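Local coordinates for protein helix-turn-helix transcriptional regulator (Pseudomonas aeruginosa, PDB 5XHX) that probably binds DNA as a LuxR-family transcriptional regulator, of which this chain is the N-terminal ligand-binding domain without the DNA-binding part, at residues L48-S53 with L83-Y88; P55-F60 with S75-G80. One frame throughout, in Å; residues are numbered along the deposited sequence.

Contact 1. Residues L48-S53 with L83-Y88; sequences LIFSDS and LQDPFY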
loop_
_atom_site.group_PDB
_atom_site.type_symbol
_atom_site.label_atom_id
_atom_site.label_comp_id
_atom_site.label_asym_id
_atom_site.label_seq_id
_atom_site.Cartn_x
_atom_site.Cartn_y
_atom_site.Cartn_z
ATOM N N LEU A 48 -8.636 16.007 -2.866
ATOM C CA LEU A 48 -8.172 17.346 -3.207
ATOM C C LEU A 48 -7.064 17.765 -2.251
ATOM O O LEU A 48 -6.916 17.215 -1.157
ATOM C CB LEU A 48 -9.335 18.367 -3.189
ATOM C CG LEU A 48 -10.108 18.742 -1.911
ATOM C CD1 LEU A 48 -11.144 19.872 -2.204
ATOM C CD2 LEU A 48 -10.843 17.531 -1.283
ATOM N N ILE A 49 -6.298 18.771 -2.669
ATOM C CA ILE A 49 -5.254 19.351 -1.837
ATOM C C ILE A 49 -5.619 20.802 -1.554
ATOM O O ILE A 49 -5.761 21.606 -2.485
ATOM C CB ILE A 49 -3.872 19.237 -2.497
ATOM C CG1 ILE A 49 -3.531 17.752 -2.737
ATOM C CG2 ILE A 49 -2.819 19.928 -1.642
ATOM C CD1 ILE A 49 -2.243 17.537 -3.584
ATOM N N PHE A 50 -5.811 21.117 -0.274
ATOM C CA PHE A 50 -5.976 22.485 0.184
ATOM C C PHE A 50 -4.603 23.109 0.437
ATOM O O PHE A 50 -3.626 22.415 0.749
ATOM C CB PHE A 50 -6.795 22.532 1.478
ATOM C CG PHE A 50 -8.244 22.151 1.322
ATOM C CD1 PHE A 50 -9.023 22.685 0.310
ATOM C CD2 PHE A 50 -8.837 21.268 2.223
ATOM C CE1 PHE A 50 -10.379 22.350 0.197
ATOM C CE2 PHE A 50 -10.184 20.920 2.117
ATOM C CZ PHE A 50 -10.966 21.465 1.116
ATOM N N SER A 51 -4.541 24.430 0.321
ATOM C CA SER A 51 -3.305 25.170 0.538
ATOM C C SER A 51 -3.666 26.635 0.751
ATOM O O SER A 51 -4.834 26.977 0.966
ATOM C CB SER A 51 -2.345 24.996 -0.641
ATOM O OG SER A 51 -2.788 25.749 -1.765
ATOM N N ASP A 52 -2.660 27.506 0.680
ATOM C CA ASP A 52 -2.917 28.941 0.725
ATOM C C ASP A 52 -3.323 29.506 -0.634
ATOM O O ASP A 52 -3.594 30.705 -0.724
ATOM C CB ASP A 52 -1.696 29.691 1.266
ATOM C CG ASP A 52 -1.463 29.445 2.747
ATOM O OD1 ASP A 52 -2.395 28.989 3.454
ATOM O OD2 ASP A 52 -0.338 29.709 3.211
ATOM N N SER A 53 -3.375 28.682 -1.683
ATOM C CA SER A 53 -3.995 29.107 -2.936
ATOM C C SER A 53 -5.224 28.257 -3.267
ATOM O O SER A 53 -5.800 27.626 -2.375
ATOM C CB SER A 53 -2.970 29.076 -4.078
ATOM O OG SER A 53 -2.379 27.793 -4.224
ATOM N N LEU A 83 -13.521 28.755 0.238
ATOM C CA LEU A 83 -13.208 29.527 1.437
ATOM C C LEU A 83 -14.279 29.384 2.505
ATOM O O LEU A 83 -13.992 29.581 3.694
ATOM C CB LEU A 83 -13.015 31.008 1.080
ATOM C CG LEU A 83 -11.764 31.273 0.237
ATOM C CD1 LEU A 83 -11.718 32.731 -0.330
ATOM C CD2 LEU A 83 -10.526 30.969 1.086
ATOM N N GLN A 84 -15.516 29.085 2.111
ATOM C CA GLN A 84 -16.619 28.857 3.047
ATOM C C GLN A 84 -16.795 27.378 3.383
ATOM O O GLN A 84 -17.727 27.017 4.118
ATOM C CB GLN A 84 -17.937 29.403 2.457
ATOM C CG GLN A 84 -17.876 30.912 2.048
ATOM C CD GLN A 84 -18.911 31.278 0.971
ATOM O OE1 GLN A 84 -19.982 30.661 0.876
ATOM N NE2 GLN A 84 -18.602 32.299 0.175
ATOM N N ASP A 85 -15.949 26.515 2.837
ATOM C CA ASP A 85 -16.061 25.089 3.118
ATOM C C ASP A 85 -15.470 24.841 4.497
ATOM O O ASP A 85 -14.262 25.039 4.695
ATOM C CB ASP A 85 -15.341 24.281 2.046
ATOM C CG ASP A 85 -15.450 22.757 2.259
ATOM O OD1 ASP A 85 -15.882 22.314 3.338
ATOM O OD2 ASP A 85 -15.045 22.018 1.342
ATOM N N PRO A 86 -16.278 24.412 5.470
ATOM C CA PRO A 86 -15.724 24.128 6.809
ATOM C C PRO A 86 -14.543 23.164 6.782
ATOM O O PRO A 86 -13.657 23.244 7.645
ATOM C CB PRO A 86 -16.926 23.554 7.583
ATOM C CG PRO A 86 -17.959 23.202 6.560
ATOM C CD PRO A 86 -17.715 24.107 5.368
ATOM N N PHE A 87 -14.465 22.297 5.776
ATOM C CA PHE A 87 -13.344 21.367 5.710
ATOM C C PHE A 87 -12.068 22.040 5.214
ATOM O O PHE A 87 -10.965 21.600 5.572
ATOM C CB PHE A 87 -13.712 20.170 4.835
ATOM C CG PHE A 87 -14.658 19.221 5.521
ATOM C CD1 PHE A 87 -14.166 18.273 6.411
ATOM C CD2 PHE A 87 -16.034 19.306 5.322
ATOM C CE1 PHE A 87 -15.032 17.394 7.066
ATOM C CE2 PHE A 87 -16.912 18.429 5.997
ATOM C CZ PHE A 87 -16.400 17.478 6.860
ATOM N N TYR A 88 -12.182 23.106 4.415
ATOM C CA TYR A 88 -10.984 23.889 4.108
ATOM C C TYR A 88 -10.493 24.622 5.348
ATOM O O TYR A 88 -9.297 24.635 5.641
ATOM C CB TYR A 88 -11.241 24.891 2.987
ATOM C CG TYR A 88 -10.185 25.987 2.981
ATOM C CD1 TYR A 88 -8.891 25.722 2.529
ATOM C CD2 TYR A 88 -10.461 27.252 3.472
ATOM C CE1 TYR A 88 -7.913 26.704 2.523
ATOM C CE2 TYR A 88 -9.470 28.265 3.474
ATOM C CZ TYR A 88 -8.200 27.967 2.997
ATOM O OH TYR A 88 -7.201 28.907 2.983
HETATM O O HOH W 1 -6.413 29.307 0.132
#
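F50, the last residue of strand 44-50, and Y88, in the first turn of helix 86-92, form a T-shaped aromatic pair that joins the antiparallel sheet of the ligand-binding domain to a helix packed on it. The ring centroids are 5.5 Å apart and the planes are turned by 75°, with the edge of Y88 directed at the face of F50. Y88 can be traced outward from its backbone. Its CA rests over the F50 ring, 3.8 Å from the centroid and 17° off the normal, a CH-pi contact that sets the helix backbone on this face; L48 CG lies over the opposite one. Next along, Y88 CB passes 3.9 Å from F50 CE1. CG stands anti to the backbone N (chi1 161°), and from there the ring brings its CD1 to 3.8 Å from F50 CD1. Farther out, Y88 CE1 approaches S51 O at 3.5 Å, the oxygen lying in the plane of the tyrosine ring. At the helix start, D85 is the N-cap: its OD1 accepts from F87 N at 2.8 Å, met from above the carboxylate plane, while its OD2 is hydrogen-bonded to Y77 OH of helix 72-81. At the tip of Y88, the OH sits 3.0 Å from a water, and that water donates to S51 O at 2.9 Å.

Contact 2. Residues P55-F60 with S75-G80; sequences PLILSF and SRYITG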
loop_
_atom_site.group_PDB
_atom_site.type_symbol
_atom_site.label_atom_id
_atom_site.label_comp_id
_atom_site.label_asym_id
_atom_site.label_seq_id
_atom_site.Cartn_x
_atom_site.Cartn_y
_atom_site.Cartn_z
ATOM N N PRO A 55 -7.769 25.352 -4.250
ATOM C CA PRO A 55 -7.708 23.889 -4.088
ATOM C C PRO A 55 -7.400 23.204 -5.404
ATOM O O PRO A 55 -7.916 23.584 -6.458
ATOM C CB PRO A 55 -9.119 23.512 -3.616
ATOM C CG PRO A 55 -9.742 24.789 -3.138
ATOM C CD PRO A 55 -9.099 25.893 -3.935
ATOM N N LEU A 56 -6.582 22.161 -5.328
ATOM C CA LEU A 56 -6.289 21.303 -6.468
ATOM C C LEU A 56 -7.127 20.034 -6.335
ATOM O O LEU A 56 -6.914 19.229 -5.417
ATOM C CB LEU A 56 -4.796 20.990 -6.528
ATOM C CG LEU A 56 -4.317 20.052 -7.634
ATOM C CD1 LEU A 56 -4.739 20.565 -9.015
ATOM C CD2 LEU A 56 -2.800 19.906 -7.561
ATOM N N ILE A 57 -8.083 19.861 -7.238
ATOM C CA ILE A 57 -8.949 18.691 -7.238
ATOM C C ILE A 57 -8.229 17.572 -7.976
ATOM O O ILE A 57 -7.975 17.675 -9.180
ATOM C CB ILE A 57 -10.300 18.998 -7.899
ATOM C CG1 ILE A 57 -10.941 20.241 -7.268
ATOM C CG2 ILE A 57 -11.222 17.778 -7.825
ATOM C CD1 ILE A 57 -11.509 20.007 -5.902
ATOM N N LEU A 58 -7.919 16.495 -7.257
ATOM C CA LEU A 58 -7.240 15.352 -7.862
ATOM C C LEU A 58 -8.218 14.405 -8.541
ATOM O O LEU A 58 -7.952 13.924 -9.653
ATOM C CB LEU A 58 -6.426 14.601 -6.804
ATOM C CG LEU A 58 -5.316 15.385 -6.080
ATOM C CD1 LEU A 58 -4.655 14.496 -4.996
ATOM C CD2 LEU A 58 -4.266 15.911 -7.055
ATOM N N SER A 59 -9.354 14.141 -7.908
ATOM C CA SER A 59 -10.318 13.209 -8.469
ATOM C C SER A 59 -11.611 13.382 -7.695
ATOM O O SER A 59 -11.588 13.774 -6.525
ATOM C CB SER A 59 -9.801 11.757 -8.381
ATOM O OG SER A 59 -10.698 10.831 -8.968
ATOM N N PHE A 60 -12.737 13.124 -8.358
ATOM C CA PHE A 60 -14.005 13.155 -7.647
ATOM C C PHE A 60 -15.013 12.304 -8.404
ATOM O O PHE A 60 -14.845 12.016 -9.590
ATOM C CB PHE A 60 -14.506 14.595 -7.413
ATOM C CG PHE A 60 -14.846 15.354 -8.665
ATOM C CD1 PHE A 60 -13.845 15.877 -9.471
ATOM C CD2 PHE A 60 -16.168 15.585 -9.009
ATOM C CE1 PHE A 60 -14.164 16.598 -10.622
ATOM C CE2 PHE A 60 -16.495 16.303 -10.152
ATOM C CZ PHE A 60 -15.497 16.811 -10.956
ATOM N N SER A 75 -15.750 25.092 -10.856
ATOM C CA SER A 75 -14.939 26.298 -11.002
ATOM C C SER A 75 -15.240 27.304 -9.898
ATOM O O SER A 75 -14.319 27.916 -9.342
ATOM C CB SER A 75 -15.175 26.912 -12.383
ATOM O OG SER A 75 -14.522 28.155 -12.491
ATOM N N ARG A 76 -16.524 27.470 -9.543
ATOM C CA ARG A 76 -16.872 28.380 -8.454
ATOM C C ARG A 76 -16.258 27.926 -7.138
ATOM O O ARG A 76 -15.791 28.752 -6.339
ATOM C CB ARG A 76 -18.388 28.494 -8.297
ATOM C CG ARG A 76 -19.108 29.208 -9.444
ATOM C CD ARG A 76 -20.394 29.835 -8.921
ATOM N NE ARG A 76 -20.088 30.968 -8.059
ATOM C CZ ARG A 76 -20.887 31.443 -7.111
ATOM N NH1 ARG A 76 -22.069 30.875 -6.875
ATOM N NH2 ARG A 76 -20.492 32.487 -6.393
ATOM N N TYR A 77 -16.303 26.622 -6.867
ATOM C CA TYR A 77 -15.650 26.111 -5.670
ATOM C C TYR A 77 -14.176 26.485 -5.675
ATOM O O TYR A 77 -13.670 27.092 -4.726
ATOM C CB TYR A 77 -15.833 24.583 -5.577
ATOM C CG TYR A 77 -15.234 24.013 -4.316
ATOM C CD1 TYR A 77 -15.926 24.055 -3.119
ATOM C CD2 TYR A 77 -13.977 23.456 -4.322
ATOM C CE1 TYR A 77 -15.388 23.547 -1.961
ATOM C CE2 TYR A 77 -13.416 22.941 -3.154
ATOM C CZ TYR A 77 -14.122 22.991 -1.984
ATOM O OH TYR A 77 -13.573 22.497 -0.822
ATOM N N ILE A 78 -13.485 26.169 -6.768
ATOM C CA ILE A 78 -12.041 26.369 -6.838
ATOM C C ILE A 78 -11.666 27.849 -6.720
ATOM O O ILE A 78 -10.659 28.196 -6.084
ATOM C CB ILE A 78 -11.501 25.735 -8.128
ATOM C CG1 ILE A 78 -11.614 24.203 -8.034
ATOM C CG2 ILE A 78 -10.064 26.153 -8.400
ATOM C CD1 ILE A 78 -11.174 23.490 -9.306
ATOM N N THR A 79 -12.461 28.749 -7.316
ATOM C CA THR A 79 -12.063 30.162 -7.345
ATOM C C THR A 79 -12.621 30.962 -6.179
ATOM O O THR A 79 -12.437 32.185 -6.143
ATOM C CB THR A 79 -12.487 30.840 -8.661
ATOM O OG1 THR A 79 -13.919 30.834 -8.756
ATOM C CG2 THR A 79 -11.894 30.126 -9.848
ATOM N N GLY A 80 -13.276 30.327 -5.210
ATOM C CA GLY A 80 -13.694 31.109 -4.062
ATOM C C GLY A 80 -14.614 30.467 -3.053
ATOM O O GLY A 80 -14.468 30.704 -1.853
#
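Strand 56-60, an outermost strand of the domain's antiparallel sheet, and the proline just before it, P55, meet helix 72-81, with P55 and I57 on one side and Y77 and I78 on the other. The backbones come nearest just before the strand begins, with P55 CA 5.7 Å from I78 CA, and the contact is carried by apolar carbons with one carbonyl on each side drawn in. P55 presents its ring to the helix in two directions. Its CD lies 3.5 Å from I78 O, an oxygen that is also hydrogen-bonded to S54 OG, while its CG approaches Y77 CE2 at 4.1 Å. The proline and tyrosine side chains cross obliquely. From the other segment comes P55 O, against which I78 rests its CG2 branch at 3.9 Å. The other branch of I78 reaches out to I57: with CD1 anti to CA (chi2 177°) the chain is extended, and I78 CD1 arrives 3.8 Å from I57 CG1. I57 is bent instead, its chi2 of -74° turning CD1 back from the extended course, and this methyl lies 4.4 Å from Y77 CE2, a loose contact. I57 therefore meets both helix residues, one through CG1 and the other through CD1. Within the sheet, strand 56-60 pairs with strand 44-50, where L58 and S59 both face A47 in a classic beta bulge, and I57 also packs on L48. Beyond the strand, the Y77 ring stacks on Y119 of helix 114-123, and R76 forms a salt bridge with E114 of that same helix, so helix 72-81 contacts both the edge strand and helix 114-123.

In the fold
The centres of contacts 1 and 2 lie about 9 Å apart, on the same side of the chain's centre. Strands 44-50 and 56-60 are sequential neighbours in the sheet, joined by the probable hydrogen bond from I49 N to L56 O (2.9 Å). Helices 72-81 and 86-92 likewise follow each other, and contact 2 is nested inside the loop closed by contact 1: strand, strand, helix, helix. Contact 2 lies at the sheet's edge strand and contact 1 one strand farther in, with Y77 of helix 72-81 reaching both. Its OH is the tie, 2.7 Å from D85 OD2 and 3.4 Å from F50 CE1, making one continuous packed region of the ligand-binding domain.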